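Local coordinates for SusD family protein (Bacteroides uniformis, PDB 7KV1) that probably binds beta-glucans at the surface of a gut bacterium, as a SusD-like glycan-binding protein with a tetratricopeptide-repeat helical framework, at residues F154-L159 with P167-N172; Q187-L192 with A238-Y243; P270-I275 with D351-A356. All coordinates share one frame; numbering follows the deposited sequence.

Overall arrangement
Interactions 1 and 2 are neighbours in the helical part of the chain, their centres 12 Å apart, and they share a junction. Helix 138-162 supplies Y156 and N157 to it: N157 ND2 probably hydrogen-bonds to E239 OE2 of helix 230-244 at 2.9 Å, and Y156 CB packs on L192 CD2 of helix 185-201 at 3.3 Å. Interaction 3 lies on the opposite side of the chain's centre, about 36 Å from interaction 1 and 32 Å from interaction 2, centre to centre. A cobalt hexammine(III) ion occupies a pocket formed by L260, I261, S263, P264, F266, R267 and Y408, most of which shortly precede 270-275 in sequence. None of the three contacts contributes a residue to it.

Interaction 1. Residues F154-L159 with P167-N172; sequences FYYNML and PFYLEN
Y156 on the helix and F168 on the irregular segment 167-172 bring their CA atoms to 8.3 Å, the nearest backbone approach of a helix turn and a loop with no regular structure of its own. Y156 bridges this gap almost alone. Its chi1 of -93° is turned some way from a staggered value, and the ring projects from the helix so that its hydroxyl arrives at the loop backbone. There Y156 OH donates to Y169 O at 2.7 Å. The donor is tilted 24° from the carbonyl plane. Y156 OH also rests over one face of the Y169 ring, displaced toward its rim, 3.6 Å from Y169 CD1. F168 covers one face of the Y156 ring: its CE2 lies 3.7 Å above the plane, over the ring centre, the two ring planes meeting obliquely at 33°. At the edge of the Y156 ring, CE1 meets P167 O at 3.6 Å, and that carbonyl also accepts a bond from Y117 OH on helix 110-129. The contact joins helix 138-162 to the stretch that leads toward helix 185-201, within the starch-binding, outer-membrane-associating region of SusD-like proteins, which belongs to the tetratricopeptide-repeat clan. F168 continues the packing by setting its ring against Y183 and its side chain against E191, while its backbone is hydrogen-bonded to P181. With an alanine in place of Y156 the ring and hydroxyl are gone, and Y169 O would probably lose this donor while the face of F168 lost its covering ring. L170 adds a marginal apolar touch, its CD2 lying 4.3 Å from CE2 of Y156. Beyond, N172 OD1 lies in the plane of the Y169 ring, at its edge, and accepts from N124 ND2.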
loop_
_atom_site.group_PDB
_atom_site.type_symbol
_atom_site.label_atom_id
_atom_site.label_comp_id
_atom_site.label_asym_id
_atom_site.label_seq_id
_atom_site.Cartn_x
_atom_site.Cartn_y
_atom_site.Cartn_z
ATOM N N PHE A 154 1.281 10.927 4.879
ATOM C CA PHE A 154 1.555 9.661 4.171
ATOM C C PHE A 154 2.658 8.876 4.888
ATOM O O PHE A 154 2.486 7.675 5.173
ATOM C CB PHE A 154 1.944 9.917 2.723
ATOM C CG PHE A 154 2.221 8.626 2.012
ATOM C CD1 PHE A 154 1.177 7.862 1.540
ATOM C CD2 PHE A 154 3.501 8.158 1.877
ATOM C CE1 PHE A 154 1.424 6.662 0.897
ATOM C CE2 PHE A 154 3.749 6.961 1.239
ATOM C CZ PHE A 154 2.704 6.208 0.765
ATOM N N TYR A 155 3.782 9.527 5.173
ATOM C CA TYR A 155 4.927 8.891 5.876
ATOM C C TYR A 155 4.493 8.458 7.276
ATOM O O TYR A 155 4.900 7.362 7.692
ATOM C CB TYR A 155 6.135 9.829 5.904
ATOM C CG TYR A 155 6.778 10.080 4.560
ATOM C CD1 TYR A 155 7.259 9.030 3.789
ATOM C CD2 TYR A 155 6.939 11.375 4.077
ATOM C CE1 TYR A 155 7.885 9.258 2.570
ATOM C CE2 TYR A 155 7.534 11.616 2.851
ATOM C CZ TYR A 155 8.032 10.559 2.108
ATOM O OH TYR A 155 8.615 10.802 0.905
ATOM N N TYR A 156 3.727 9.294 8.015
ATOM C CA TYR A 156 3.317 8.946 9.387
ATOM C C TYR A 156 2.332 7.786 9.314
ATOM O O TYR A 156 2.289 6.932 10.240
ATOM C CB TYR A 156 2.729 10.138 10.130
ATOM C CG TYR A 156 3.751 10.892 10.931
ATOM C CD1 TYR A 156 4.403 10.275 11.988
ATOM C CD2 TYR A 156 4.074 12.207 10.623
ATOM C CE1 TYR A 156 5.345 10.956 12.734
ATOM C CE2 TYR A 156 5.009 12.907 11.379
ATOM C CZ TYR A 156 5.655 12.268 12.424
ATOM O OH TYR A 156 6.640 12.900 13.135
ATOM N N ASN A 157 1.518 7.775 8.256
ATOM C CA ASN A 157 0.472 6.737 8.099
ATOM C C ASN A 157 1.149 5.358 7.997
ATOM O O ASN A 157 0.632 4.373 8.550
ATOM C CB ASN A 157 -0.411 7.054 6.892
ATOM C CG ASN A 157 -1.442 5.981 6.658
ATOM O OD1 ASN A 157 -2.145 5.579 7.598
ATOM N ND2 ASN A 157 -1.513 5.520 5.414
ATOM N N MET A 158 2.252 5.283 7.256
ATOM C CA MET A 158 3.058 4.046 7.125
ATOM C C MET A 158 3.610 3.630 8.498
ATOM O O MET A 158 3.408 2.474 8.907
ATOM C CB MET A 158 4.197 4.250 6.121
ATOM C CG MET A 158 4.814 2.973 5.650
ATOM S SD MET A 158 6.026 3.324 4.341
ATOM C CE MET A 158 4.963 3.965 3.053
ATOM N N LEU A 159 4.226 4.551 9.228
ATOM C CA LEU A 159 4.746 4.284 10.598
ATOM C C LEU A 159 3.624 3.750 11.486
ATOM O O LEU A 159 3.838 2.757 12.211
ATOM C CB LEU A 159 5.322 5.568 11.194
ATOM C CG LEU A 159 6.642 6.025 10.585
ATOM C CD1 LEU A 159 6.922 7.471 10.975
ATOM C CD2 LEU A 159 7.796 5.109 11.013
ATOM N N PRO A 167 7.478 7.909 17.830
ATOM C CA PRO A 167 7.818 9.328 17.961
ATOM C C PRO A 167 7.015 10.179 16.966
ATOM O O PRO A 167 6.909 9.834 15.784
ATOM C CB PRO A 167 9.314 9.393 17.632
ATOM C CG PRO A 167 9.800 8.022 18.010
ATOM C CD PRO A 167 8.673 7.081 17.614
ATOM N N PHE A 168 6.422 11.240 17.483
ATOM C CA PHE A 168 5.544 12.141 16.716
ATOM C C PHE A 168 6.066 13.573 16.825
ATOM O O PHE A 168 6.077 14.113 17.938
ATOM C CB PHE A 168 4.097 11.979 17.192
ATOM C CG PHE A 168 3.160 12.575 16.183
ATOM C CD1 PHE A 168 2.854 13.916 16.218
ATOM C CD2 PHE A 168 2.755 11.827 15.094
ATOM C CE1 PHE A 168 2.041 14.478 15.249
ATOM C CE2 PHE A 168 1.959 12.396 14.125
ATOM C CZ PHE A 168 1.624 13.722 14.200
ATOM N N TYR A 169 6.499 14.159 15.710
ATOM C CA TYR A 169 6.940 15.575 15.659
ATOM C C TYR A 169 6.532 16.223 14.330
ATOM O O TYR A 169 6.691 15.585 13.249
ATOM C CB TYR A 169 8.450 15.708 15.857
ATOM C CG TYR A 169 9.352 14.911 14.953
ATOM C CD1 TYR A 169 9.577 13.569 15.188
ATOM C CD2 TYR A 169 10.101 15.531 13.962
ATOM C CE1 TYR A 169 10.497 12.851 14.447
ATOM C CE2 TYR A 169 11.013 14.826 13.194
ATOM C CZ TYR A 169 11.200 13.471 13.428
ATOM O OH TYR A 169 12.093 12.731 12.690
ATOM N N LEU A 170 6.091 17.482 14.401
ATOM C CA LEU A 170 5.755 18.301 13.203
ATOM C C LEU A 170 6.774 19.445 13.009
ATOM O O LEU A 170 6.551 20.267 12.107
ATOM C CB LEU A 170 4.327 18.816 13.374
ATOM C CG LEU A 170 3.245 17.748 13.497
ATOM C CD1 LEU A 170 1.871 18.392 13.641
ATOM C CD2 LEU A 170 3.262 16.765 12.321
ATOM N N GLU A 171 7.872 19.456 13.788
ATOM C CA GLU A 171 9.024 20.411 13.724
ATOM C C GLU A 171 10.298 19.579 13.907
ATOM O O GLU A 171 10.311 18.724 14.835
ATOM C CB GLU A 171 8.986 21.435 14.871
ATOM N N ASN A 172 11.347 19.799 13.117
ATOM C CA ASN A 172 12.622 19.052 13.320
ATOM C C ASN A 172 13.237 19.450 14.667
ATOM O O ASN A 172 13.023 20.584 15.101
ATOM C CB ASN A 172 13.573 19.238 12.143
ATOM C CG ASN A 172 13.134 18.404 10.967
ATOM O OD1 ASN A 172 12.428 17.415 11.152
ATOM N ND2 ASN A 172 13.536 18.800 9.774
#

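Interaction 2. Residues Q187-L192 with A238-Y243; sequences QVYAEL and AEMVMY. With EDO (1,2-ethanediol), chain D.
Y189 CG stands opposite its backbone N (chi1 177°), which carries the ring out from its helix to meet M240, and the M240 chain is bent at its last torsion (chi3 51°), which places the methyl CE between the two helices. CE is the meeting point of the contact. It presses on L192 CB at 3.4 Å, closer than ordinary van der Waals packing, and on L192 CD1 at 3.8 Å, the two side chains running at about a right angle to each other. The same methyl touches Y189 CD1 at 4.0 Å, and is therefore shared between the tyrosine and the leucine. Farther along the tyrosine ring, CE1 comes to 3.6 Å from the backbone oxygen of M240 in an oblique approach, while V241 N lies at the ring's edge, near its plane. The hydroxyl oxygen reaches V241 CG2 at 3.6 Å but finds its hydrogen-bond partner in D246 OD2, beyond the end of helix 230-244. No hydrogen bond joins the two segments, and the four residues that touch are all buried. Helices 185-201 and 230-244 run roughly antiparallel here, at 149° between their directions, and their local axes stay 11.2 Å apart, a wide spacing bridged by large side chains. This is consistent with the packed helices of the tetratricopeptide-repeat framework of the SusD family. Helix 138-162 packs against both: the W160 ring meets the Y189 ring, and H161 stacks on Y243. On the flank of helix 230-244, E239 extends its chain to accept from O2 of a bound 1,2-ethanediol, probably from the crystallisation liquor, at 2.6 Å to OE2. Y405 OH also binds the diol, while Y406 OH holds the other carboxylate oxygen, OE1.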
loop_
_atom_site.group_PDB
_atom_site.type_symbol
_atom_site.label_atom_id
_atom_site.label_comp_id
_atom_site.label_asym_id
_atom_site.label_seq_id
_atom_site.Cartn_x
_atom_site.Cartn_y
_atom_site.Cartn_z
ATOM N N GLN A 187 -3.060 7.857 19.781
ATOM C CA GLN A 187 -2.635 9.281 19.801
ATOM C C GLN A 187 -2.116 9.707 18.440
ATOM O O GLN A 187 -2.408 10.835 18.012
ATOM C CB GLN A 187 -1.599 9.523 20.889
ATOM C CG GLN A 187 -2.238 9.456 22.277
ATOM C CD GLN A 187 -1.251 9.233 23.405
ATOM O OE1 GLN A 187 -0.051 9.048 23.186
ATOM N NE2 GLN A 187 -1.760 9.253 24.631
ATOM N N VAL A 188 -1.366 8.835 17.774
ATOM C CA VAL A 188 -0.825 9.121 16.427
ATOM C C VAL A 188 -2.025 9.329 15.503
ATOM O O VAL A 188 -2.049 10.341 14.784
ATOM C CB VAL A 188 0.097 7.985 15.951
ATOM C CG1 VAL A 188 0.516 8.168 14.498
ATOM C CG2 VAL A 188 1.316 7.863 16.855
ATOM N N TYR A 189 -2.984 8.399 15.543
ATOM C CA TYR A 189 -4.255 8.525 14.770
ATOM C C TYR A 189 -4.892 9.901 14.980
ATOM O O TYR A 189 -5.191 10.554 13.991
ATOM C CB TYR A 189 -5.288 7.455 15.087
ATOM C CG TYR A 189 -6.547 7.714 14.312
ATOM C CD1 TYR A 189 -6.621 7.447 12.954
ATOM C CD2 TYR A 189 -7.661 8.253 14.922
ATOM C CE1 TYR A 189 -7.787 7.680 12.235
ATOM C CE2 TYR A 189 -8.812 8.533 14.203
ATOM C CZ TYR A 189 -8.896 8.206 12.861
ATOM O OH TYR A 189 -10.043 8.479 12.146
ATOM N N ALA A 190 -5.159 10.289 16.221
ATOM C CA ALA A 190 -5.887 11.542 16.543
ATOM C C ALA A 190 -5.162 12.725 15.900
ATOM O O ALA A 190 -5.828 13.579 15.242
ATOM C CB ALA A 190 -6.009 11.714 18.050
ATOM N N GLU A 191 -3.845 12.763 16.044
ATOM C CA GLU A 191 -3.003 13.812 15.442
ATOM C C GLU A 191 -3.066 13.775 13.917
ATOM O O GLU A 191 -3.285 14.842 13.291
ATOM C CB GLU A 191 -1.542 13.593 15.797
ATOM C CG GLU A 191 -1.251 14.015 17.189
ATOM C CD GLU A 191 -0.894 15.470 17.284
ATOM O OE1 GLU A 191 -1.225 16.213 16.339
ATOM O OE2 GLU A 191 -0.277 15.821 18.300
ATOM N N LEU A 192 -2.772 12.624 13.341
ATOM C CA LEU A 192 -2.648 12.488 11.874
ATOM C C LEU A 192 -3.958 12.884 11.195
ATOM O O LEU A 192 -3.892 13.587 10.177
ATOM C CB LEU A 192 -2.324 11.048 11.495
ATOM C CG LEU A 192 -0.859 10.676 11.452
ATOM C CD1 LEU A 192 -0.702 9.383 10.665
ATOM C CD2 LEU A 192 -0.033 11.811 10.842
ATOM N N ALA A 238 -9.936 7.973 4.013
ATOM C CA ALA A 238 -10.785 6.772 4.065
ATOM C C ALA A 238 -9.961 5.635 4.660
ATOM O O ALA A 238 -10.443 4.971 5.559
ATOM C CB ALA A 238 -11.306 6.426 2.699
ATOM N N GLU A 239 -8.749 5.438 4.161
ATOM C CA GLU A 239 -7.858 4.358 4.621
ATOM C C GLU A 239 -7.655 4.462 6.124
ATOM O O GLU A 239 -7.819 3.443 6.818
ATOM C CB GLU A 239 -6.506 4.445 3.906
ATOM C CG GLU A 239 -5.533 3.398 4.415
ATOM C CD GLU A 239 -4.255 3.383 3.626
ATOM O OE1 GLU A 239 -4.346 3.376 2.363
ATOM O OE2 GLU A 239 -3.192 3.386 4.269
ATOM N N MET A 240 -7.319 5.652 6.617
ATOM C CA MET A 240 -6.998 5.805 8.046
ATOM C C MET A 240 -8.254 5.617 8.891
ATOM O O MET A 240 -8.178 4.931 9.931
ATOM C CB MET A 240 -6.395 7.182 8.304
ATOM C CG MET A 240 -5.018 7.289 7.732
ATOM S SD MET A 240 -4.187 8.834 8.188
ATOM C CE MET A 240 -4.387 8.877 9.971
ATOM N N VAL A 241 -9.356 6.268 8.506
ATOM C CA VAL A 241 -10.625 6.149 9.268
ATOM C C VAL A 241 -10.992 4.649 9.331
ATOM O O VAL A 241 -11.317 4.117 10.424
ATOM C CB VAL A 241 -11.700 7.011 8.580
ATOM C CG1 VAL A 241 -13.088 6.640 9.046
ATOM C CG2 VAL A 241 -11.453 8.489 8.811
ATOM N N MET A 242 -10.897 3.939 8.214
ATOM C CA MET A 242 -11.315 2.508 8.217
ATOM C C MET A 242 -10.348 1.685 9.092
ATOM O O MET A 242 -10.783 0.774 9.813
ATOM C CB MET A 242 -11.404 2.007 6.774
ATOM C CG MET A 242 -12.538 2.718 5.991
ATOM S SD MET A 242 -12.424 2.453 4.205
ATOM C CE MET A 242 -13.196 0.836 4.098
ATOM N N TYR A 243 -9.054 1.966 9.029
ATOM C CA TYR A 243 -8.051 1.149 9.746
ATOM C C TYR A 243 -8.254 1.371 11.241
ATOM O O TYR A 243 -8.036 0.485 12.000
ATOM C CB TYR A 243 -6.612 1.469 9.327
ATOM C CG TYR A 243 -5.675 0.384 9.793
ATOM C CD1 TYR A 243 -5.668 -0.852 9.179
ATOM C CD2 TYR A 243 -4.797 0.575 10.860
ATOM C CE1 TYR A 243 -4.866 -1.879 9.639
ATOM C CE2 TYR A 243 -3.950 -0.424 11.305
ATOM C CZ TYR A 243 -3.986 -1.669 10.689
ATOM O OH TYR A 243 -3.191 -2.689 11.135
HETATM C C1 EDO D . 0.327 2.260 5.022
HETATM O O1 EDO D . 1.497 2.840 4.468
HETATM C C2 EDO D . -0.538 1.625 4.000
HETATM O O2 EDO D . -1.028 2.570 3.050
#

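Interaction 3. Residues P270-I275 with D351-A356; sequences PSFANI and DKRRDA
R353 CG sits above the centre of the F272 ring, 3.5 Å from the centroid and 3° off the ring normal, a CH-pi contact in which the aliphatic part of the arginine covers one face. At the edge of the same ring, in its plane, A356 CB approaches F272 CD2 at 3.5 Å; this methyl also touches A273 CA at 3.9 Å. The guanidinium plane is turned 90° from the ring and serves a different partner. R353 grips D351 side-on, NE to OD1 at 3.0 Å and NH2 to OD2 at 2.8 Å. D351 OD1 takes a second bond, from R353 N at 2.9 Å, a capping bond at the turn that leads into the helix. On the facing segment, S271 is the N-cap, its OG accepting from N274 N at 3.0 Å. The contact joins the short, weakly bonded helix 272-275 to helix 353-357 of the SusD family region. Two further acids, E457 and E461 of helix 451-461, form salt bridges with R353, while V437 and R440 of helix 429-440 pack against R353 and F272 respectively, and R407 of strand 403-407 closes in on F272 and I275.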
loop_
_atom_site.group_PDB
_atom_site.type_symbol
_atom_site.label_atom_id
_atom_site.label_comp_id
_atom_site.label_asym_id
_atom_site.label_seq_id
_atom_site.Cartn_x
_atom_site.Cartn_y
_atom_site.Cartn_z
ATOM N N PRO A 270 -11.744 -0.192 -18.491
ATOM C CA PRO A 270 -12.591 -1.240 -19.049
ATOM C C PRO A 270 -11.919 -2.613 -19.005
ATOM O O PRO A 270 -12.630 -3.573 -18.901
ATOM C CB PRO A 270 -12.858 -0.806 -20.505
ATOM C CG PRO A 270 -12.601 0.689 -20.506
ATOM C CD PRO A 270 -11.643 0.988 -19.369
ATOM N N SER A 271 -10.579 -2.662 -19.124
ATOM C CA SER A 271 -9.762 -3.900 -19.036
ATOM C C SER A 271 -8.952 -3.869 -17.731
ATOM O O SER A 271 -8.092 -2.988 -17.601
ATOM C CB SER A 271 -8.828 -4.037 -20.229
ATOM O OG SER A 271 -7.782 -4.955 -19.937
ATOM N N PHE A 272 -9.216 -4.777 -16.797
ATOM C CA PHE A 272 -8.393 -4.917 -15.568
ATOM C C PHE A 272 -6.937 -5.200 -15.962
ATOM O O PHE A 272 -5.991 -4.687 -15.317
ATOM C CB PHE A 272 -8.929 -6.066 -14.739
ATOM C CG PHE A 272 -8.235 -6.266 -13.427
ATOM C CD1 PHE A 272 -8.658 -5.584 -12.284
ATOM C CD2 PHE A 272 -7.203 -7.170 -13.329
ATOM C CE1 PHE A 272 -8.054 -5.831 -11.069
ATOM C CE2 PHE A 272 -6.625 -7.442 -12.103
ATOM C CZ PHE A 272 -7.028 -6.751 -10.979
ATOM N N ALA A 273 -6.752 -6.084 -16.937
ATOM C CA ALA A 273 -5.405 -6.450 -17.449
ATOM C C ALA A 273 -4.631 -5.193 -17.880
ATOM O O ALA A 273 -3.466 -5.104 -17.556
ATOM C CB ALA A 273 -5.526 -7.428 -18.585
ATOM N N ASN A 274 -5.264 -4.239 -18.561
ATOM C CA ASN A 274 -4.625 -3.038 -19.160
ATOM C C ASN A 274 -4.107 -2.095 -18.067
ATOM O O ASN A 274 -3.187 -1.287 -18.343
ATOM C CB ASN A 274 -5.599 -2.276 -20.080
ATOM C CG ASN A 274 -5.870 -2.901 -21.444
ATOM O OD1 ASN A 274 -5.367 -3.981 -21.773
ATOM N ND2 ASN A 274 -6.705 -2.239 -22.245
ATOM N N ILE A 275 -4.679 -2.145 -16.857
ATOM C CA ILE A 275 -4.177 -1.318 -15.725
ATOM C C ILE A 275 -2.657 -1.501 -15.595
ATOM O O ILE A 275 -1.950 -0.490 -15.358
ATOM C CB ILE A 275 -4.870 -1.706 -14.405
ATOM C CG1 ILE A 275 -6.356 -1.356 -14.378
ATOM C CG2 ILE A 275 -4.143 -1.044 -13.235
ATOM C CD1 ILE A 275 -7.114 -2.089 -13.293
ATOM N N ASP A 351 -13.649 -15.050 -13.840
ATOM C CA ASP A 351 -13.050 -13.811 -13.258
ATOM C C ASP A 351 -11.859 -13.364 -14.111
ATOM O O ASP A 351 -10.827 -14.044 -14.122
ATOM C CB ASP A 351 -12.689 -14.000 -11.790
ATOM C CG ASP A 351 -12.505 -12.694 -11.032
ATOM O OD1 ASP A 351 -11.998 -11.773 -11.669
ATOM O OD2 ASP A 351 -12.897 -12.628 -9.804
ATOM N N LYS A 352 -11.981 -12.221 -14.773
ATOM C CA LYS A 352 -10.911 -11.702 -15.642
ATOM C C LYS A 352 -9.691 -11.325 -14.802
ATOM O O LYS A 352 -8.628 -11.167 -15.392
ATOM C CB LYS A 352 -11.402 -10.514 -16.466
ATOM C CG LYS A 352 -12.426 -10.874 -17.524
ATOM C CD LYS A 352 -12.929 -9.687 -18.280
ATOM C CE LYS A 352 -13.913 -10.084 -19.358
ATOM N NZ LYS A 352 -14.407 -8.880 -20.062
ATOM N N ARG A 353 -9.833 -11.170 -13.483
ATOM C CA ARG A 353 -8.693 -10.765 -12.626
ATOM C C ARG A 353 -7.726 -11.933 -12.463
ATOM O O ARG A 353 -6.558 -11.664 -12.258
ATOM C CB ARG A 353 -9.177 -10.257 -11.273
ATOM C CG ARG A 353 -9.970 -8.975 -11.414
ATOM C CD ARG A 353 -10.662 -8.544 -10.132
ATOM N NE ARG A 353 -11.722 -9.483 -9.767
ATOM C CZ ARG A 353 -12.701 -9.214 -8.931
ATOM N NH1 ARG A 353 -12.772 -8.036 -8.353
ATOM N NH2 ARG A 353 -13.607 -10.139 -8.669
ATOM N N ARG A 354 -8.189 -13.170 -12.589
ATOM C CA ARG A 354 -7.316 -14.343 -12.331
ATOM C C ARG A 354 -6.093 -14.319 -13.254
ATOM O O ARG A 354 -4.981 -14.414 -12.734
ATOM C CB ARG A 354 -8.025 -15.674 -12.498
ATOM C CG ARG A 354 -7.119 -16.832 -12.101
ATOM C CD ARG A 354 -7.842 -18.150 -12.129
ATOM N NE ARG A 354 -8.001 -18.596 -13.497
ATOM C CZ ARG A 354 -8.570 -19.738 -13.861
ATOM N NH1 ARG A 354 -9.085 -20.557 -12.964
ATOM N NH2 ARG A 354 -8.640 -20.054 -15.139
ATOM N N ASP A 355 -6.271 -14.224 -14.570
ATOM C CA ASP A 355 -5.089 -14.273 -15.474
ATOM C C ASP A 355 -4.265 -12.973 -15.352
ATOM O O ASP A 355 -3.049 -13.050 -15.506
ATOM C CB ASP A 355 -5.507 -14.646 -16.893
ATOM C CG ASP A 355 -6.008 -16.083 -17.040
ATOM O OD1 ASP A 355 -5.884 -16.924 -16.067
ATOM O OD2 ASP A 355 -6.551 -16.348 -18.108
ATOM N N ALA A 356 -4.845 -11.833 -14.985
ATOM C CA ALA A 356 -4.069 -10.575 -14.796
ATOM C C ALA A 356 -3.333 -10.590 -13.451
ATOM O O ALA A 356 -2.457 -9.719 -13.245
ATOM C CB ALA A 356 -4.954 -9.360 -14.840
#